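Local coordinates for protein 6-phosphogluconate dehydratase (Shewanella oneidensis, PDB 2GP4) that probably dehydrates 6-phosphogluconate to 2-keto-3-deoxy-6-phosphogluconate with the help of an iron-sulfur cluster, which is missing from this apo form, at residues A[443-454]-A[564-575]; A[518-529]-A[538-549]. All coordinates share one frame; numbering follows the deposited sequence.

Interaction 1 of 2, residues A[443-454]-A[564-575]; sequences LKGNLGRAVIKV and IRVDALTGELSL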
loop_
_atom_site.group_PDB
_atom_site.type_symbol
_atom_site.label_atom_id
_atom_site.label_comp_id
_atom_site.label_asym_id
_atom_site.label_seq_id
_atom_site.Cartn_x
_atom_site.Cartn_y
_atom_site.Cartn_z
ATOM N N LEU A 443 15.207 7.732 -4.853
ATOM C CA LEU A 443 16.616 7.733 -5.241
ATOM C C LEU A 443 16.730 7.808 -6.763
ATOM O O LEU A 443 16.054 7.059 -7.476
ATOM C CB LEU A 443 17.351 6.508 -4.681
ATOM C CG LEU A 443 17.348 6.316 -3.154
ATOM C CD1 LEU A 443 17.778 4.909 -2.778
ATOM C CD2 LEU A 443 18.205 7.352 -2.413
ATOM N N LYS A 444 17.565 8.726 -7.248
ATOM C CA LYS A 444 17.794 8.912 -8.680
ATOM C C LYS A 444 19.279 8.776 -9.003
ATOM O O LYS A 444 20.129 9.056 -8.159
ATOM C CB LYS A 444 17.349 10.310 -9.134
ATOM C CG LYS A 444 15.883 10.639 -8.958
ATOM C CD LYS A 444 15.410 11.653 -10.016
ATOM C CE LYS A 444 15.970 13.068 -9.799
ATOM N NZ LYS A 444 15.134 13.897 -8.885
ATOM N N GLY A 445 19.578 8.372 -10.238
ATOM C CA GLY A 445 20.939 8.407 -10.770
ATOM C C GLY A 445 21.075 7.663 -12.086
ATOM O O GLY A 445 20.072 7.356 -12.745
ATOM N N ASN A 446 22.316 7.362 -12.462
ATOM C CA ASN A 446 22.583 6.615 -13.695
ATOM C C ASN A 446 21.990 5.197 -13.661
ATOM O O ASN A 446 21.694 4.619 -14.711
ATOM C CB ASN A 446 24.093 6.590 -14.024
ATOM C CG ASN A 446 24.921 5.808 -12.993
ATOM O OD1 ASN A 446 24.499 5.606 -11.847
ATOM N ND2 ASN A 446 26.111 5.367 -13.407
ATOM N N LEU A 447 21.815 4.657 -12.454
ATOM C CA LEU A 447 21.187 3.343 -12.265
ATOM C C LEU A 447 19.670 3.362 -12.488
ATOM O O LEU A 447 19.058 2.319 -12.760
ATOM C CB LEU A 447 21.509 2.781 -10.876
ATOM C CG LEU A 447 22.910 2.177 -10.681
ATOM C CD1 LEU A 447 23.299 2.141 -9.220
ATOM C CD2 LEU A 447 22.987 0.781 -11.277
ATOM N N GLY A 448 19.068 4.545 -12.365
ATOM C CA GLY A 448 17.638 4.716 -12.615
ATOM C C GLY A 448 16.889 5.353 -11.459
ATOM O O GLY A 448 17.309 6.376 -10.921
ATOM N N ARG A 449 15.768 4.747 -11.086
ATOM C CA ARG A 449 14.926 5.262 -10.014
ATOM C C ARG A 449 14.553 4.131 -9.062
ATOM O O ARG A 449 14.192 3.036 -9.500
ATOM C CB ARG A 449 13.665 5.921 -10.586
ATOM C CG ARG A 449 13.933 7.145 -11.479
ATOM C CD ARG A 449 12.684 7.593 -12.273
ATOM N NE ARG A 449 11.585 8.004 -11.394
ATOM C CZ ARG A 449 11.458 9.215 -10.856
ATOM N NH1 ARG A 449 12.363 10.160 -11.095
ATOM N NH2 ARG A 449 10.427 9.486 -10.066
ATOM N N ALA A 450 14.655 4.398 -7.763
ATOM C CA ALA A 450 14.228 3.448 -6.738
ATOM C C ALA A 450 13.629 4.188 -5.543
ATOM O O ALA A 450 13.610 5.413 -5.505
ATOM C CB ALA A 450 15.404 2.578 -6.304
ATOM N N VAL A 451 13.126 3.443 -4.569
ATOM C CA VAL A 451 12.688 4.040 -3.311
ATOM C C VAL A 451 13.450 3.416 -2.141
ATOM O O VAL A 451 14.004 2.321 -2.260
ATOM C CB VAL A 451 11.146 3.952 -3.102
ATOM C CG1 VAL A 451 10.405 4.769 -4.164
ATOM C CG2 VAL A 451 10.663 2.513 -3.102
ATOM N N ILE A 452 13.486 4.137 -1.024
ATOM C CA ILE A 452 14.142 3.681 0.195
ATOM C C ILE A 452 13.341 4.129 1.419
ATOM O O ILE A 452 12.856 5.266 1.463
ATOM C CB ILE A 452 15.634 4.178 0.281
ATOM C CG1 ILE A 452 16.348 3.593 1.508
ATOM C CG2 ILE A 452 15.718 5.712 0.268
ATOM C CD1 ILE A 452 17.873 3.633 1.431
ATOM N N LYS A 453 13.189 3.218 2.386
ATOM C CA LYS A 453 12.704 3.572 3.713
ATOM C C LYS A 453 13.867 3.802 4.669
ATOM O O LYS A 453 14.658 2.888 4.940
ATOM C CB LYS A 453 11.760 2.511 4.281
ATOM C CG LYS A 453 10.320 2.605 3.767
ATOM C CD LYS A 453 9.655 3.967 4.001
ATOM C CE LYS A 453 9.448 4.271 5.478
ATOM N NZ LYS A 453 8.641 3.236 6.183
ATOM N N VAL A 454 13.961 5.028 5.172
ATOM C CA VAL A 454 15.055 5.421 6.055
ATOM C C VAL A 454 14.597 5.563 7.508
ATOM O O VAL A 454 15.387 5.926 8.378
ATOM C CB VAL A 454 15.755 6.724 5.572
ATOM C CG1 VAL A 454 16.460 6.484 4.249
ATOM C CG2 VAL A 454 14.764 7.885 5.447
ATOM N N ILE A 564 29.291 1.385 -5.905
ATOM C CA ILE A 564 27.915 1.859 -5.926
ATOM C C ILE A 564 27.685 2.782 -4.743
ATOM O O ILE A 564 27.979 2.425 -3.601
ATOM C CB ILE A 564 26.926 0.694 -5.847
ATOM C CG1 ILE A 564 26.716 0.092 -7.231
ATOM C CG2 ILE A 564 25.601 1.148 -5.243
ATOM C CD1 ILE A 564 26.225 -1.339 -7.202
ATOM N N ARG A 565 27.161 3.969 -5.025
ATOM C CA ARG A 565 26.855 4.932 -3.984
ATOM C C ARG A 565 25.352 4.947 -3.754
ATOM O O ARG A 565 24.591 5.314 -4.649
ATOM C CB ARG A 565 27.364 6.330 -4.371
ATOM C CG ARG A 565 27.164 7.406 -3.299
ATOM C CD ARG A 565 27.521 8.813 -3.793
ATOM N NE ARG A 565 28.933 8.939 -4.160
ATOM C CZ ARG A 565 29.385 9.378 -5.336
ATOM N NH1 ARG A 565 28.546 9.770 -6.290
ATOM N NH2 ARG A 565 30.692 9.442 -5.554
ATOM N N VAL A 566 24.928 4.513 -2.570
ATOM C CA VAL A 566 23.553 4.740 -2.122
ATOM C C VAL A 566 23.548 5.894 -1.120
ATOM O O VAL A 566 23.995 5.761 0.016
ATOM C CB VAL A 566 22.847 3.445 -1.580
ATOM C CG1 VAL A 566 23.683 2.744 -0.535
ATOM C CG2 VAL A 566 21.455 3.760 -1.040
ATOM N N ASP A 567 23.077 7.043 -1.582
ATOM C CA ASP A 567 23.030 8.245 -0.770
ATOM C C ASP A 567 21.574 8.634 -0.527
ATOM O O ASP A 567 20.922 9.220 -1.392
ATOM C CB ASP A 567 23.795 9.376 -1.469
ATOM C CG ASP A 567 24.116 10.536 -0.542
ATOM O OD1 ASP A 567 23.220 10.990 0.206
ATOM O OD2 ASP A 567 25.277 11.006 -0.576
ATOM N N ALA A 568 21.072 8.301 0.657
ATOM C CA ALA A 568 19.687 8.601 1.029
ATOM C C ALA A 568 19.538 10.033 1.524
ATOM O O ALA A 568 18.425 10.522 1.723
ATOM C CB ALA A 568 19.193 7.613 2.072
ATOM N N LEU A 569 20.670 10.698 1.716
ATOM C CA LEU A 569 20.713 12.084 2.162
ATOM C C LEU A 569 20.408 13.034 0.999
ATOM O O LEU A 569 19.595 13.949 1.135
ATOM C CB LEU A 569 22.103 12.392 2.724
ATOM C CG LEU A 569 22.305 13.132 4.046
ATOM C CD1 LEU A 569 23.772 13.551 4.138
ATOM C CD2 LEU A 569 21.383 14.340 4.209
ATOM N N THR A 570 21.070 12.820 -0.137
ATOM C CA THR A 570 20.869 13.670 -1.314
ATOM C C THR A 570 19.848 13.083 -2.278
ATOM O O THR A 570 19.284 13.805 -3.094
ATOM C CB THR A 570 22.193 13.957 -2.077
ATOM O OG1 THR A 570 22.855 12.723 -2.386
ATOM C CG2 THR A 570 23.123 14.837 -1.246
ATOM N N GLY A 571 19.608 11.779 -2.174
ATOM C CA GLY A 571 18.673 11.092 -3.057
ATOM C C GLY A 571 19.392 10.534 -4.268
ATOM O O GLY A 571 18.798 10.336 -5.327
ATOM N N GLU A 572 20.686 10.288 -4.105
ATOM C CA GLU A 572 21.526 9.813 -5.190
ATOM C C GLU A 572 21.700 8.294 -5.130
ATOM O O GLU A 572 21.924 7.725 -4.060
ATOM C CB GLU A 572 22.890 10.516 -5.159
ATOM C CG GLU A 572 23.687 10.424 -6.471
ATOM C CD GLU A 572 25.158 10.855 -6.335
ATOM O OE1 GLU A 572 25.571 11.303 -5.239
ATOM O OE2 GLU A 572 25.903 10.740 -7.335
ATOM N N LEU A 573 21.578 7.660 -6.293
ATOM C CA LEU A 573 21.910 6.255 -6.482
ATOM C C LEU A 573 22.763 6.139 -7.750
ATOM O O LEU A 573 22.245 6.237 -8.864
ATOM C CB LEU A 573 20.634 5.421 -6.602
ATOM C CG LEU A 573 20.748 3.906 -6.736
ATOM C CD1 LEU A 573 21.210 3.277 -5.428
ATOM C CD2 LEU A 573 19.412 3.351 -7.143
ATOM N N SER A 574 24.069 5.940 -7.572
ATOM C CA SER A 574 25.004 5.950 -8.687
ATOM C C SER A 574 25.892 4.717 -8.758
ATOM O O SER A 574 26.463 4.301 -7.752
ATOM C CB SER A 574 25.898 7.194 -8.624
ATOM O OG SER A 574 25.134 8.389 -8.676
ATOM N N LEU A 575 26.011 4.152 -9.959
ATOM C CA LEU A 575 27.057 3.189 -10.264
ATOM C C LEU A 575 28.282 3.968 -10.748
ATOM O O LEU A 575 28.229 4.672 -11.759
ATOM C CB LEU A 575 26.589 2.187 -11.323
ATOM C CG LEU A 575 27.537 1.050 -11.736
ATOM C CD1 LEU A 575 27.832 0.104 -10.570
ATOM C CD2 LEU A 575 26.984 0.281 -12.935
HETATM O O HOH W 1 24.354 8.624 -11.277
#
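Asn446 presents its side-chain amide to the backbone of Leu575 and pairs with both its polar atoms. Asn446 OD1 accepts from Leu575 N at 2.8 Å, on a lone pair in the amide plane, while Asn446 ND2 gives to a lone pair of Leu575 O, also at 2.8 Å. Two bonds to one residue fix the rotation of the amide, and chi1 of 66°, with CG between the backbone N and the carbonyl carbon, swings it toward strand 572-575. With an alanine here, the N-H and carbonyl of Leu575 would probably lose their mates across this contact, leaving the turn from Gly445 to Gly448 less firmly tied to the strand end. A water joins Asn446 N to Ser574 OG.

Leu447 crosses Leu575 at about a right angle, its CG 3.7 Å from Leu575 CB and its CD1 over the peptide between Ser574 and Leu575. The same CD1 meets Leu573 CG. Leu573 has CG anti to the backbone N (chi1 -177°), with its CB 4.0 Å from Leu443 CB and its CD2 reaching Ala450 CB. Leu443 sends CD2 to within 3.5 Å of Asp567 O, and Val454 CG1 touches Ala568 CB.

The backbones meet in one bridge, Lys444 with Glu572: Lys444 N binds Gly571 O at 2.8 Å and Leu573 N binds Lys444 O at 2.7 Å.

The bridge brings together strands 440-445 and 572-575, the two outermost of the sheet, and so closes it into a barrel. Inside, Leu447 and Leu573 pack on Met527 of strand 524-528, and Leu443 on Ala542 of strand 541-546.

Interaction 2 of 2, residues A[518-529]-A[538-549]; sequences QDKGFKVALMTD and KVPAAIHLTPEA
Asp529 OD2 is gripped from several sides: Ala549 N binds it at 3.0 Å on the anti lone pair, a water shared with Glu548 OE2 donates to it, and Gly496 N adds a third bond, while OD1 takes Gln497 N. Chi1 of 46°, setting CG between the backbone N and the carbonyl carbon, aims the carboxylate at Ala549; CB of Asp529 rests 3.6 Å from Glu548 CB. Glu548 in turn has its OE1 held by Lys500 N.

Back from this corner, strands 524-528 and 541-543 run side by side in parallel register. Leu526 N binds Pro540 O at 2.9 Å, Ala542 N binds Leu526 O, and Thr528 N meets Ala542 O almost head-on. Strand 524-528 also pairs in parallel with 490-494, reached through helix 511-519 in a beta-alpha-beta crossover.

On one face Leu526 CB touches Ala541 CB and its CD2 meets Val539 CG1 at 3.8 Å. On the other, Met527, present as selenomethionine, lays SE 3.9 Å from Leu545 CD2.

At the helix end, extended Gln518 and Lys538 slide past each other in opposite directions. Gln518 NE2 binds Lys538 O at 3.0 Å from well above the carbonyl plane, and Lys538 NZ forms a salt bridge with Asp519 OD1 at 2.9 Å.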
loop_
_atom_site.group_PDB
_atom_site.type_symbol
_atom_site.label_atom_id
_atom_site.label_comp_id
_atom_site.label_asym_id
_atom_site.label_seq_id
_atom_site.Cartn_x
_atom_site.Cartn_y
_atom_site.Cartn_z
ATOM N N GLN A 518 25.993 -5.215 9.237
ATOM C CA GLN A 518 25.996 -3.846 9.742
ATOM C C GLN A 518 26.329 -3.820 11.239
ATOM O O GLN A 518 27.103 -2.970 11.689
ATOM C CB GLN A 518 24.645 -3.161 9.459
ATOM C CG GLN A 518 24.556 -1.695 9.888
ATOM C CD GLN A 518 23.293 -0.999 9.397
ATOM O OE1 GLN A 518 23.189 -0.624 8.226
ATOM N NE2 GLN A 518 22.336 -0.801 10.299
ATOM N N ASP A 519 25.752 -4.760 11.993
ATOM C CA ASP A 519 25.956 -4.855 13.447
ATOM C C ASP A 519 27.419 -5.062 13.821
ATOM O O ASP A 519 27.904 -4.482 14.794
ATOM C CB ASP A 519 25.094 -5.973 14.048
ATOM C CG ASP A 519 23.617 -5.608 14.112
ATOM O OD1 ASP A 519 23.246 -4.490 13.693
ATOM O OD2 ASP A 519 22.819 -6.445 14.582
ATOM N N LYS A 520 28.109 -5.878 13.026
ATOM C CA LYS A 520 29.540 -6.137 13.184
ATOM C C LYS A 520 30.403 -4.915 12.861
ATOM O O LYS A 520 31.616 -4.929 13.098
ATOM C CB LYS A 520 29.968 -7.302 12.285
ATOM C CG LYS A 520 29.398 -8.658 12.672
ATOM C CD LYS A 520 30.087 -9.766 11.889
ATOM C CE LYS A 520 29.583 -11.142 12.296
ATOM N NZ LYS A 520 30.504 -12.218 11.816
ATOM N N GLY A 521 29.787 -3.877 12.297
ATOM C CA GLY A 521 30.491 -2.627 12.006
ATOM C C GLY A 521 30.804 -2.363 10.541
ATOM O O GLY A 521 31.383 -1.330 10.214
ATOM N N PHE A 522 30.426 -3.284 9.657
ATOM C CA PHE A 522 30.613 -3.074 8.222
ATOM C C PHE A 522 29.578 -2.103 7.661
ATOM O O PHE A 522 28.484 -1.956 8.214
ATOM C CB PHE A 522 30.576 -4.397 7.457
ATOM C CG PHE A 522 31.647 -5.363 7.871
ATOM C CD1 PHE A 522 32.992 -5.063 7.662
ATOM C CD2 PHE A 522 31.315 -6.570 8.472
ATOM C CE1 PHE A 522 33.992 -5.950 8.048
ATOM C CE2 PHE A 522 32.301 -7.466 8.863
ATOM C CZ PHE A 522 33.645 -7.155 8.652
ATOM N N LYS A 523 29.938 -1.431 6.571
ATOM C CA LYS A 523 29.039 -0.489 5.913
ATOM C C LYS A 523 28.394 -1.183 4.724
ATOM O O LYS A 523 29.042 -1.446 3.715
ATOM C CB LYS A 523 29.785 0.783 5.488
ATOM C CG LYS A 523 30.417 1.550 6.652
ATOM C CD LYS A 523 30.826 2.969 6.261
ATOM C CE LYS A 523 29.681 3.987 6.461
ATOM N NZ LYS A 523 28.512 3.815 5.531
ATOM N N VAL A 524 27.115 -1.499 4.858
ATOM C CA VAL A 524 26.443 -2.350 3.881
ATOM C C VAL A 524 25.115 -1.773 3.413
ATOM O O VAL A 524 24.444 -1.062 4.158
ATOM C CB VAL A 524 26.224 -3.787 4.426
ATOM C CG1 VAL A 524 27.550 -4.501 4.571
ATOM C CG2 VAL A 524 25.462 -3.769 5.755
ATOM N N ALA A 525 24.745 -2.093 2.177
ATOM C CA ALA A 525 23.458 -1.679 1.622
ATOM C C ALA A 525 22.913 -2.711 0.652
ATOM O O ALA A 525 23.662 -3.535 0.119
ATOM C CB ALA A 525 23.569 -0.327 0.949
ATOM N N LEU A 526 21.597 -2.668 0.456
ATOM C CA LEU A 526 20.905 -3.517 -0.496
ATOM C C LEU A 526 20.463 -2.711 -1.697
ATOM O O LEU A 526 20.032 -1.572 -1.561
ATOM C CB LEU A 526 19.656 -4.133 0.130
ATOM C CG LEU A 526 19.680 -5.487 0.836
ATOM C CD1 LEU A 526 20.505 -6.513 0.061
ATOM C CD2 LEU A 526 20.169 -5.337 2.249
HETATM N N MSE A 527 20.564 -3.321 -2.872
HETATM C CA MSE A 527 19.978 -2.768 -4.077
HETATM C C MSE A 527 19.314 -3.889 -4.863
HETATM O O MSE A 527 19.960 -4.870 -5.224
HETATM C CB MSE A 527 21.031 -2.058 -4.925
HETATM C CG MSE A 527 20.433 -1.185 -6.022
HETATM SE SE MSE A 527 21.814 -0.422 -7.160
HETATM C CE MSE A 527 22.941 0.239 -5.728
ATOM N N THR A 528 18.016 -3.747 -5.109
ATOM C CA THR A 528 17.282 -4.752 -5.873
ATOM C C THR A 528 16.222 -4.129 -6.775
ATOM O O THR A 528 15.687 -3.055 -6.480
ATOM C CB THR A 528 16.661 -5.855 -4.953
ATOM O OG1 THR A 528 16.108 -6.903 -5.758
ATOM C CG2 THR A 528 15.581 -5.281 -4.028
ATOM N N ASP A 529 15.942 -4.803 -7.885
ATOM C CA ASP A 529 14.827 -4.421 -8.753
ATOM C C ASP A 529 13.525 -5.007 -8.224
ATOM O O ASP A 529 12.444 -4.758 -8.768
ATOM C CB ASP A 529 15.076 -4.824 -10.213
ATOM C CG ASP A 529 15.595 -6.249 -10.369
ATOM O OD1 ASP A 529 15.505 -7.058 -9.417
ATOM O OD2 ASP A 529 16.090 -6.561 -11.477
ATOM N N LYS A 538 16.904 -1.634 9.236
ATOM C CA LYS A 538 17.959 -0.736 9.704
ATOM C C LYS A 538 19.082 -0.598 8.670
ATOM O O LYS A 538 19.938 0.282 8.772
ATOM C CB LYS A 538 18.515 -1.222 11.047
ATOM C CG LYS A 538 19.239 -2.574 10.990
ATOM C CD LYS A 538 19.563 -3.082 12.387
ATOM C CE LYS A 538 19.912 -4.557 12.374
ATOM N NZ LYS A 538 20.423 -5.008 13.701
ATOM N N VAL A 539 19.072 -1.478 7.676
ATOM C CA VAL A 539 20.060 -1.436 6.610
ATOM C C VAL A 539 19.484 -0.649 5.438
ATOM O O VAL A 539 18.345 -0.897 5.033
ATOM C CB VAL A 539 20.472 -2.862 6.184
ATOM C CG1 VAL A 539 21.270 -2.849 4.880
ATOM C CG2 VAL A 539 21.271 -3.530 7.299
ATOM N N PRO A 540 20.255 0.317 4.901
ATOM C CA PRO A 540 19.756 1.077 3.755
ATOM C C PRO A 540 19.482 0.140 2.587
ATOM O O PRO A 540 20.361 -0.637 2.191
ATOM C CB PRO A 540 20.920 2.024 3.420
ATOM C CG PRO A 540 22.126 1.383 4.042
ATOM C CD PRO A 540 21.612 0.751 5.291
ATOM N N ALA A 541 18.265 0.198 2.060
ATOM C CA ALA A 541 17.882 -0.668 0.947
ATOM C C ALA A 541 17.226 0.123 -0.186
ATOM O O ALA A 541 16.155 0.700 -0.009
ATOM C CB ALA A 541 16.962 -1.774 1.437
ATOM N N ALA A 542 17.886 0.163 -1.340
ATOM C CA ALA A 542 17.288 0.727 -2.543
ATOM C C ALA A 542 16.476 -0.365 -3.226
ATOM O O ALA A 542 17.034 -1.361 -3.676
ATOM C CB ALA A 542 18.350 1.272 -3.463
ATOM N N ILE A 543 15.158 -0.180 -3.274
ATOM C CA ILE A 543 14.225 -1.219 -3.739
ATOM C C ILE A 543 13.366 -0.735 -4.912
ATOM O O ILE A 543 13.257 0.471 -5.151
ATOM C CB ILE A 543 13.301 -1.733 -2.586
ATOM C CG1 ILE A 543 12.428 -0.603 -2.021
ATOM C CG2 ILE A 543 14.120 -2.392 -1.479
ATOM C CD1 ILE A 543 11.297 -1.072 -1.117
ATOM N N HIS A 544 12.748 -1.677 -5.633
ATOM C CA HIS A 544 11.913 -1.354 -6.803
ATOM C C HIS A 544 12.720 -0.680 -7.927
ATOM O O HIS A 544 12.145 -0.010 -8.790
ATOM C CB HIS A 544 10.708 -0.468 -6.408
ATOM C CG HIS A 544 9.861 -1.040 -5.312
ATOM N ND1 HIS A 544 8.626 -0.529 -4.987
ATOM C CD2 HIS A 544 10.072 -2.078 -4.467
ATOM C CE1 HIS A 544 8.111 -1.224 -3.988
ATOM N NE2 HIS A 544 8.970 -2.171 -3.654
ATOM N N LEU A 545 14.042 -0.870 -7.913
ATOM C CA LEU A 545 14.921 -0.311 -8.946
ATOM C C LEU A 545 14.381 -0.558 -10.353
ATOM O O LEU A 545 13.971 -1.671 -10.703
ATOM C CB LEU A 545 16.361 -0.837 -8.825
ATOM C CG LEU A 545 17.380 -0.194 -9.778
ATOM C CD1 LEU A 545 17.419 1.333 -9.640
ATOM C CD2 LEU A 545 18.774 -0.778 -9.590
ATOM N N THR A 546 14.390 0.509 -11.141
ATOM C CA THR A 546 13.760 0.544 -12.441
ATOM C C THR A 546 14.614 1.414 -13.364
ATOM O O THR A 546 15.079 2.489 -12.948
ATOM C CB THR A 546 12.316 1.088 -12.322
ATOM O OG1 THR A 546 11.582 0.277 -11.391
ATOM C CG2 THR A 546 11.593 1.072 -13.672
ATOM N N PRO A 547 14.841 0.949 -14.615
ATOM C CA PRO A 547 14.377 -0.327 -15.197
ATOM C C PRO A 547 14.986 -1.555 -14.522
ATOM O O PRO A 547 16.147 -1.519 -14.107
ATOM C CB PRO A 547 14.846 -0.239 -16.659
ATOM C CG PRO A 547 15.075 1.209 -16.912
ATOM C CD PRO A 547 15.596 1.739 -15.604
ATOM N N GLU A 548 14.200 -2.622 -14.397
ATOM C CA GLU A 548 14.692 -3.876 -13.828
ATOM C C GLU A 548 15.746 -4.514 -14.736
ATOM O O GLU A 548 15.957 -4.054 -15.866
ATOM C CB GLU A 548 13.545 -4.850 -13.502
ATOM C CG GLU A 548 12.757 -5.417 -14.678
ATOM C CD GLU A 548 11.754 -6.483 -14.229
ATOM O OE1 GLU A 548 10.546 -6.171 -14.109
ATOM O OE2 GLU A 548 12.171 -7.637 -13.977
ATOM N N ALA A 549 16.421 -5.548 -14.232
ATOM C CA ALA A 549 17.530 -6.175 -14.958
ATOM C C ALA A 549 17.129 -6.629 -16.365
ATOM O O ALA A 549 17.760 -6.228 -17.345
ATOM C CB ALA A 549 18.130 -7.328 -14.153
HETATM O O HOH W 2 11.810 -3.002 -10.840
HETATM O O HOH W 3 14.856 -7.997 -13.997
#

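Interaction 2 is nested along the chain inside the loop closed by interaction 1, and their centres lie about 10 Å apart. Both belong to one sheet: strand 448-453 of interaction 1 is the antiparallel neighbour of strand 541-546 of interaction 2. Interaction 2 is the more buried, with a regular parallel pair in mid-sheet and its charges kept to the ends. Interaction 1 joins the sheet margins with a single bridge and leans on a side-chain amide and a leucine cluster; its outer side is partly exposed. That cluster shares the barrel interior with the Met527 face of interaction 2, where Leu573 also meets Ala542 and Leu545, whereas the Leu526 face is backed by helix 511-519.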